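Local structure of beta-glucoside phosphorylase BglX (Unidentified, 5VQE) at residues Ile41-Pro46 / Met63-Lys68; Thr484-Trp489 / Leu517-Met522. The protein probably cleaves beta-glucosides with phosphate as the acceptor, as a phosphorylase of glycoside hydrolase family 3, and binds 2-deoxy-2-fluoroglucose in its sugar pocket. All blocks are in the same frame, centred on the assembly; numbering follows the deposited sequence.

Contact 1: Ile41-Pro46 / Met63-Lys68; sequences IIWDKP and MYRPFK
Ile42 and Phe67 meet on the packed side of this contact, where Ile42 CG2 lies 4.2 Å from Phe67 CE1 and 4.0 Å from Tyr64 CD1. The side chains of Ile42 and Tyr64 run alongside each other, pointing the same way, onto Phe75 of helix 69-82. Beyond them, Asp44 CB sits over one face of the Phe67 ring, a CH-pi contact 3.8 Å from the centroid and 24° off the ring normal. An alanine at Phe67 would probably open a gap beside Ile42 and leave Asp44 CB without the ring it rests on. The backbones pair in register, Ile41 with Met63 and Ile42 with Tyr64, as neighbouring parallel strands of the N-terminal TIM-barrel-type domain. Two bonds flank Tyr64: Ile42 N donates to Met63 O at 2.9 Å, and Arg65 N to Ile42 O at an N-H...O angle of 167°. On the sheet face of Ile41 and Met63, Met63 CE reaches Ile41 CG1 at 4.1 Å, and the methionine side chain touches the bound sugar. The Trp43 and Arg65 side is more solvent-exposed. Arg65 lays CG and CD against Ile41 CD1, CD turned there by the bend at chi2 (-70°), and NH1 ends at the edge of the Trp43 ring. On the Asp44 side, a water gives a hydrogen to OD1 and accepts one from Lys68 N, while Arg71 forms a salt bridge with the same carboxylate oxygen.

Contact 2: Thr484-Trp489 / Leu517-Met522; sequences TIRLVW and LVDVPM
Arg486 grips the carboxylate of Asp519 side-on with two nitrogens, NE to OD2 at 2.8 Å and NH2 to OD1 at 2.7 Å. Bends at chi2 and chi3 set the arginine CD and NE beside Asp519 OD2. The evidence for a well-formed salt bridge is angular as well: guanidinium and carboxylate planes lie 14° apart, and the NH2 bond, at an N-H...O angle of 168°, uses the syn lone pair of OD1. OD2 takes a second donor, Leu487 N at 3.1 Å, which comes from above the carboxylate plane, 41° out of it. Two consecutive residues of 484-489 therefore hold one acid, and the paired bonds would restrict its rotation about chi2. Val518 CG1 covers one face of the guanidinium, 3.9 Å from Arg486 NE.

Next to this polar cluster is an apolar one. Leu487 CD1 presses on Val520 CG1 at 3.4 Å, tighter than usual for two carbons, and the same methyl of Val520 meets the edge of the Trp489 ring near CZ2. Leu487 CD2 lies over a face of that indole, while Trp489 NE1 reaches Asp519 O through a shared water.

Further out, Thr484 OG1 appears to accept from Arg486 N in an ST turn, although the position of that hydroxyl is doubtful. Asn513 ND2 bonds to Ile485 O and ties down the residue before the arginine. The contact joins two loops, one following strand 469-475 and the other following strand 506-510; Leu487 and Val520 both pack on Phe508 of the latter strand, and Leu487 and Trp489 on Ala418 of strand 412-419.

Contact 1 and contact 2 belong to different parts of the single chain, their centres 34 Å apart and their nearest atoms about 16 Å apart, so neither touches the other. In sequence they are in series, the first closing long before the second opens. Contact 1 joins adjacent parallel strands in the glycoside hydrolase family 3 N-terminal domain and contributes to the sugar pocket: the Met63 side chain is about 4 Å from the bound 2-deoxy-2-fluoro-alpha-D-glucopyranose. Contact 2 instead links loops of the six-stranded mixed sheet and contains none of the pocket residues. Measured between centres, contact 1 lies about 17 Å and contact 2 about 23 Å from the centre of the chain.

Contact 1: Ile41-Pro46 / Met63-Lys68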
loop_
_atom_site.group_PDB
_atom_site.type_symbol
_atom_site.label_atom_id
_atom_site.label_comp_id
_atom_site.label_asym_id
_atom_site.label_seq_id
_atom_site.Cartn_x
_atom_site.Cartn_y
_atom_site.Cartn_z
ATOM N N ILE A 41 16.056 -5.300 -2.170
ATOM C CA ILE A 41 15.492 -4.757 -0.940
ATOM C C ILE A 41 16.619 -4.400 0.020
ATOM O O ILE A 41 17.678 -5.032 0.034
ATOM C CB ILE A 41 14.502 -5.760 -0.311
ATOM C CG1 ILE A 41 13.588 -5.050 0.688
ATOM C CG2 ILE A 41 15.235 -6.921 0.355
ATOM C CD1 ILE A 41 12.416 -5.909 1.144
ATOM N N ILE A 42 16.392 -3.374 0.836
ATOM C CA ILE A 42 17.382 -2.914 1.800
ATOM C C ILE A 42 16.711 -2.716 3.151
ATOM O O ILE A 42 15.644 -2.097 3.241
ATOM C CB ILE A 42 18.072 -1.624 1.318
ATOM C CG1 ILE A 42 19.083 -1.996 0.235
ATOM C CG2 ILE A 42 18.753 -0.892 2.474
ATOM C CD1 ILE A 42 19.745 -0.855 -0.419
ATOM N N TRP A 43 17.342 -3.246 4.195
ATOM C CA TRP A 43 16.904 -3.087 5.576
ATOM C C TRP A 43 18.071 -2.543 6.389
ATOM O O TRP A 43 19.234 -2.655 5.993
ATOM C CB TRP A 43 16.418 -4.409 6.214
ATOM C CG TRP A 43 16.458 -5.639 5.329
ATOM C CD1 TRP A 43 17.515 -6.094 4.591
ATOM C CD2 TRP A 43 15.396 -6.584 5.125
ATOM N NE1 TRP A 43 17.172 -7.246 3.928
ATOM C CE2 TRP A 43 15.878 -7.571 4.242
ATOM C CE3 TRP A 43 14.083 -6.688 5.598
ATOM C CZ2 TRP A 43 15.094 -8.645 3.821
ATOM C CZ3 TRP A 43 13.308 -7.758 5.178
ATOM C CH2 TRP A 43 13.816 -8.720 4.300
ATOM N N ASP A 44 17.750 -1.952 7.535
ATOM C CA ASP A 44 18.757 -1.416 8.453
ATOM C C ASP A 44 18.707 -2.235 9.744
ATOM O O ASP A 44 17.935 -1.945 10.657
ATOM C CB ASP A 44 18.528 0.068 8.726
ATOM C CG ASP A 44 19.665 0.694 9.537
ATOM O OD1 ASP A 44 19.537 1.867 9.950
ATOM O OD2 ASP A 44 20.696 0.019 9.742
ATOM N N LYS A 45 19.540 -3.272 9.807
ATOM C CA LYS A 45 19.710 -4.065 11.014
ATOM C C LYS A 45 21.201 -4.328 11.167
ATOM O O LYS A 45 21.888 -4.577 10.165
ATOM C CB LYS A 45 18.945 -5.394 10.952
ATOM N N PRO A 46 21.733 -4.285 12.389
ATOM C CA PRO A 46 23.183 -4.461 12.552
ATOM C C PRO A 46 23.615 -5.833 12.055
ATOM O O PRO A 46 22.939 -6.839 12.282
ATOM C CB PRO A 46 23.400 -4.297 14.061
ATOM C CG PRO A 46 22.083 -4.611 14.683
ATOM C CD PRO A 46 21.023 -4.248 13.681
ATOM N N MET A 63 14.863 -0.809 -2.923
ATOM C CA MET A 63 13.722 -0.348 -2.139
ATOM C C MET A 63 14.094 -0.366 -0.664
ATOM O O MET A 63 14.634 -1.361 -0.171
ATOM C CB MET A 63 12.477 -1.217 -2.352
ATOM C CG MET A 63 11.211 -0.566 -1.759
ATOM S SD MET A 63 9.848 -1.668 -1.323
ATOM C CE MET A 63 10.491 -2.402 0.176
ATOM N N TYR A 64 13.811 0.731 0.033
ATOM C CA TYR A 64 14.041 0.826 1.469
ATOM C C TYR A 64 12.827 0.268 2.203
ATOM O O TYR A 64 11.697 0.717 1.976
ATOM C CB TYR A 64 14.273 2.274 1.917
ATOM C CG TYR A 64 15.506 2.964 1.363
ATOM C CD1 TYR A 64 16.646 2.249 1.040
ATOM C CD2 TYR A 64 15.529 4.339 1.185
ATOM C CE1 TYR A 64 17.765 2.877 0.545
ATOM C CE2 TYR A 64 16.651 4.979 0.683
ATOM C CZ TYR A 64 17.766 4.239 0.371
ATOM O OH TYR A 64 18.885 4.860 -0.126
ATOM N N ARG A 65 13.058 -0.719 3.064
ATOM C CA ARG A 65 12.106 -1.056 4.111
ATOM C C ARG A 65 12.039 0.097 5.101
ATOM O O ARG A 65 12.868 1.008 5.061
ATOM C CB ARG A 65 12.519 -2.341 4.819
ATOM C CG ARG A 65 12.297 -3.606 3.998
ATOM C CD ARG A 65 10.811 -3.941 3.820
ATOM N NE ARG A 65 10.073 -3.929 5.081
ATOM C CZ ARG A 65 10.227 -4.830 6.047
ATOM N NH1 ARG A 65 11.102 -5.818 5.910
ATOM N NH2 ARG A 65 9.512 -4.738 7.159
ATOM N N PRO A 66 11.065 0.088 6.012
ATOM C CA PRO A 66 10.964 1.192 6.976
ATOM C C PRO A 66 12.079 1.173 8.005
ATOM O O PRO A 66 12.144 0.287 8.863
ATOM C CB PRO A 66 9.596 0.974 7.641
ATOM C CG PRO A 66 8.877 0.006 6.787
ATOM C CD PRO A 66 9.926 -0.837 6.125
ATOM N N PHE A 67 12.984 2.132 7.899
ATOM C CA PHE A 67 13.894 2.458 8.981
ATOM C C PHE A 67 13.996 3.983 9.023
ATOM O O PHE A 67 13.209 4.687 8.386
ATOM C CB PHE A 67 15.228 1.715 8.811
ATOM C CG PHE A 67 15.873 1.886 7.464
ATOM C CD1 PHE A 67 15.611 0.997 6.434
ATOM C CD2 PHE A 67 16.770 2.911 7.243
ATOM C CE1 PHE A 67 16.214 1.142 5.201
ATOM C CE2 PHE A 67 17.381 3.061 6.006
ATOM C CZ PHE A 67 17.100 2.174 4.984
ATOM N N LYS A 68 14.948 4.506 9.789
ATOM C CA LYS A 68 14.928 5.925 10.125
ATOM C C LYS A 68 15.307 6.798 8.935
ATOM O O LYS A 68 16.195 6.463 8.145
ATOM C CB LYS A 68 15.874 6.212 11.294
ATOM C CG LYS A 68 15.299 5.812 12.643
ATOM C CD LYS A 68 16.252 6.155 13.779
ATOM C CE LYS A 68 15.855 5.465 15.085
ATOM N NZ LYS A 68 16.172 4.007 15.061
HETATM O O HOH W 1 17.078 3.017 11.101
#

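Contact 2: Thr484-Trp489 / Leu517-Met522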
loop_
_atom_site.group_PDB
_atom_site.type_symbol
_atom_site.label_atom_id
_atom_site.label_comp_id
_atom_site.label_asym_id
_atom_site.label_seq_id
_atom_site.Cartn_x
_atom_site.Cartn_y
_atom_site.Cartn_z
ATOM N N THR A 484 -6.510 -13.636 7.066
ATOM C CA THR A 484 -7.685 -12.909 7.522
ATOM C C THR A 484 -7.269 -11.668 8.303
ATOM O O THR A 484 -6.222 -11.643 8.958
ATOM C CB THR A 484 -8.593 -13.782 8.403
ATOM O OG1 THR A 484 -9.923 -13.250 8.385
ATOM C CG2 THR A 484 -8.093 -13.836 9.856
ATOM N N ILE A 485 -8.106 -10.639 8.212
ATOM C CA ILE A 485 -8.119 -9.527 9.151
ATOM C C ILE A 485 -9.490 -9.418 9.810
ATOM O O ILE A 485 -9.907 -8.343 10.231
ATOM C CB ILE A 485 -7.718 -8.202 8.474
ATOM C CG1 ILE A 485 -8.651 -7.900 7.303
ATOM C CG2 ILE A 485 -6.262 -8.262 8.033
ATOM C CD1 ILE A 485 -8.438 -6.520 6.686
ATOM N N ARG A 486 -10.206 -10.537 9.851
ATOM C CA ARG A 486 -11.468 -10.624 10.558
ATOM C C ARG A 486 -11.251 -10.396 12.046
ATOM O O ARG A 486 -10.158 -10.595 12.587
ATOM C CB ARG A 486 -12.106 -11.995 10.339
ATOM C CG ARG A 486 -12.546 -12.259 8.906
ATOM C CD ARG A 486 -13.928 -11.714 8.633
ATOM N NE ARG A 486 -14.911 -12.289 9.538
ATOM C CZ ARG A 486 -15.446 -13.496 9.394
ATOM N NH1 ARG A 486 -15.101 -14.267 8.371
ATOM N NH2 ARG A 486 -16.330 -13.931 10.278
ATOM N N LEU A 487 -12.323 -9.979 12.707
ATOM C CA LEU A 487 -12.302 -9.809 14.149
ATOM C C LEU A 487 -12.000 -11.137 14.828
ATOM O O LEU A 487 -12.715 -12.123 14.629
ATOM C CB LEU A 487 -13.644 -9.260 14.624
ATOM C CG LEU A 487 -13.589 -8.043 15.542
ATOM C CD1 LEU A 487 -15.003 -7.632 15.914
ATOM C CD2 LEU A 487 -12.771 -8.338 16.790
ATOM N N VAL A 488 -10.926 -11.159 15.613
ATOM C CA VAL A 488 -10.534 -12.306 16.422
ATOM C C VAL A 488 -10.420 -11.820 17.859
ATOM O O VAL A 488 -9.790 -10.790 18.119
ATOM C CB VAL A 488 -9.204 -12.916 15.932
ATOM C CG1 VAL A 488 -8.732 -14.034 16.859
ATOM C CG2 VAL A 488 -9.350 -13.432 14.507
ATOM N N TRP A 489 -11.041 -12.543 18.785
ATOM C CA TRP A 489 -11.051 -12.140 20.184
ATOM C C TRP A 489 -9.897 -12.798 20.936
ATOM O O TRP A 489 -9.526 -13.944 20.665
ATOM C CB TRP A 489 -12.388 -12.500 20.836
ATOM C CG TRP A 489 -13.554 -11.953 20.079
ATOM C CD1 TRP A 489 -14.437 -12.655 19.315
ATOM C CD2 TRP A 489 -13.945 -10.583 19.987
ATOM N NE1 TRP A 489 -15.362 -11.805 18.759
ATOM C CE2 TRP A 489 -15.081 -10.527 19.157
ATOM C CE3 TRP A 489 -13.448 -9.395 20.529
ATOM C CZ2 TRP A 489 -15.728 -9.333 18.862
ATOM C CZ3 TRP A 489 -14.094 -8.211 20.235
ATOM C CH2 TRP A 489 -15.217 -8.186 19.407
ATOM N N LEU A 517 -18.750 -4.813 11.148
ATOM C CA LEU A 517 -20.130 -5.214 11.391
ATOM C C LEU A 517 -20.391 -6.656 10.957
ATOM O O LEU A 517 -21.418 -7.223 11.347
ATOM C CB LEU A 517 -21.091 -4.261 10.683
ATOM C CG LEU A 517 -21.314 -2.904 11.366
ATOM C CD1 LEU A 517 -22.120 -1.974 10.479
ATOM C CD2 LEU A 517 -22.009 -3.047 12.737
ATOM N N VAL A 518 -19.490 -7.253 10.167
ATOM C CA VAL A 518 -19.584 -8.675 9.834
ATOM C C VAL A 518 -19.521 -9.524 11.095
ATOM O O VAL A 518 -20.235 -10.526 11.227
ATOM C CB VAL A 518 -18.460 -9.064 8.850
ATOM C CG1 VAL A 518 -18.282 -10.587 8.780
ATOM C CG2 VAL A 518 -18.743 -8.506 7.466
ATOM N N ASP A 519 -18.650 -9.155 12.027
ATOM C CA ASP A 519 -18.414 -9.960 13.214
ATOM C C ASP A 519 -19.089 -9.404 14.464
ATOM O O ASP A 519 -19.171 -10.121 15.468
ATOM C CB ASP A 519 -16.907 -10.103 13.451
ATOM C CG ASP A 519 -16.251 -11.045 12.450
ATOM O OD1 ASP A 519 -16.770 -12.169 12.268
ATOM O OD2 ASP A 519 -15.233 -10.667 11.835
ATOM N N VAL A 520 -19.582 -8.166 14.430
ATOM C CA VAL A 520 -20.323 -7.606 15.562
ATOM C C VAL A 520 -21.621 -6.989 15.048
ATOM O O VAL A 520 -21.901 -5.808 15.308
ATOM C CB VAL A 520 -19.474 -6.589 16.346
ATOM C CG1 VAL A 520 -18.225 -7.266 16.902
ATOM C CG2 VAL A 520 -19.074 -5.379 15.486
ATOM N N PRO A 521 -22.460 -7.753 14.349
ATOM C CA PRO A 521 -23.698 -7.173 13.808
ATOM C C PRO A 521 -24.686 -6.740 14.873
ATOM O O PRO A 521 -25.561 -5.919 14.578
ATOM C CB PRO A 521 -24.267 -8.311 12.951
ATOM C CG PRO A 521 -23.751 -9.544 13.602
ATOM C CD PRO A 521 -22.361 -9.195 14.065
ATOM N N MET A 522 -24.576 -7.267 16.096
ATOM C CA MET A 522 -25.465 -6.884 17.189
ATOM C C MET A 522 -25.236 -5.455 17.668
ATOM O O MET A 522 -26.091 -4.905 18.372
ATOM C CB MET A 522 -25.285 -7.855 18.361
ATOM C CG MET A 522 -23.958 -7.716 19.139
ATOM S SD MET A 522 -22.488 -8.293 18.262
ATOM C CE MET A 522 -22.644 -10.069 18.425
HETATM O O HOH W 2 -17.430 -11.978 16.781
#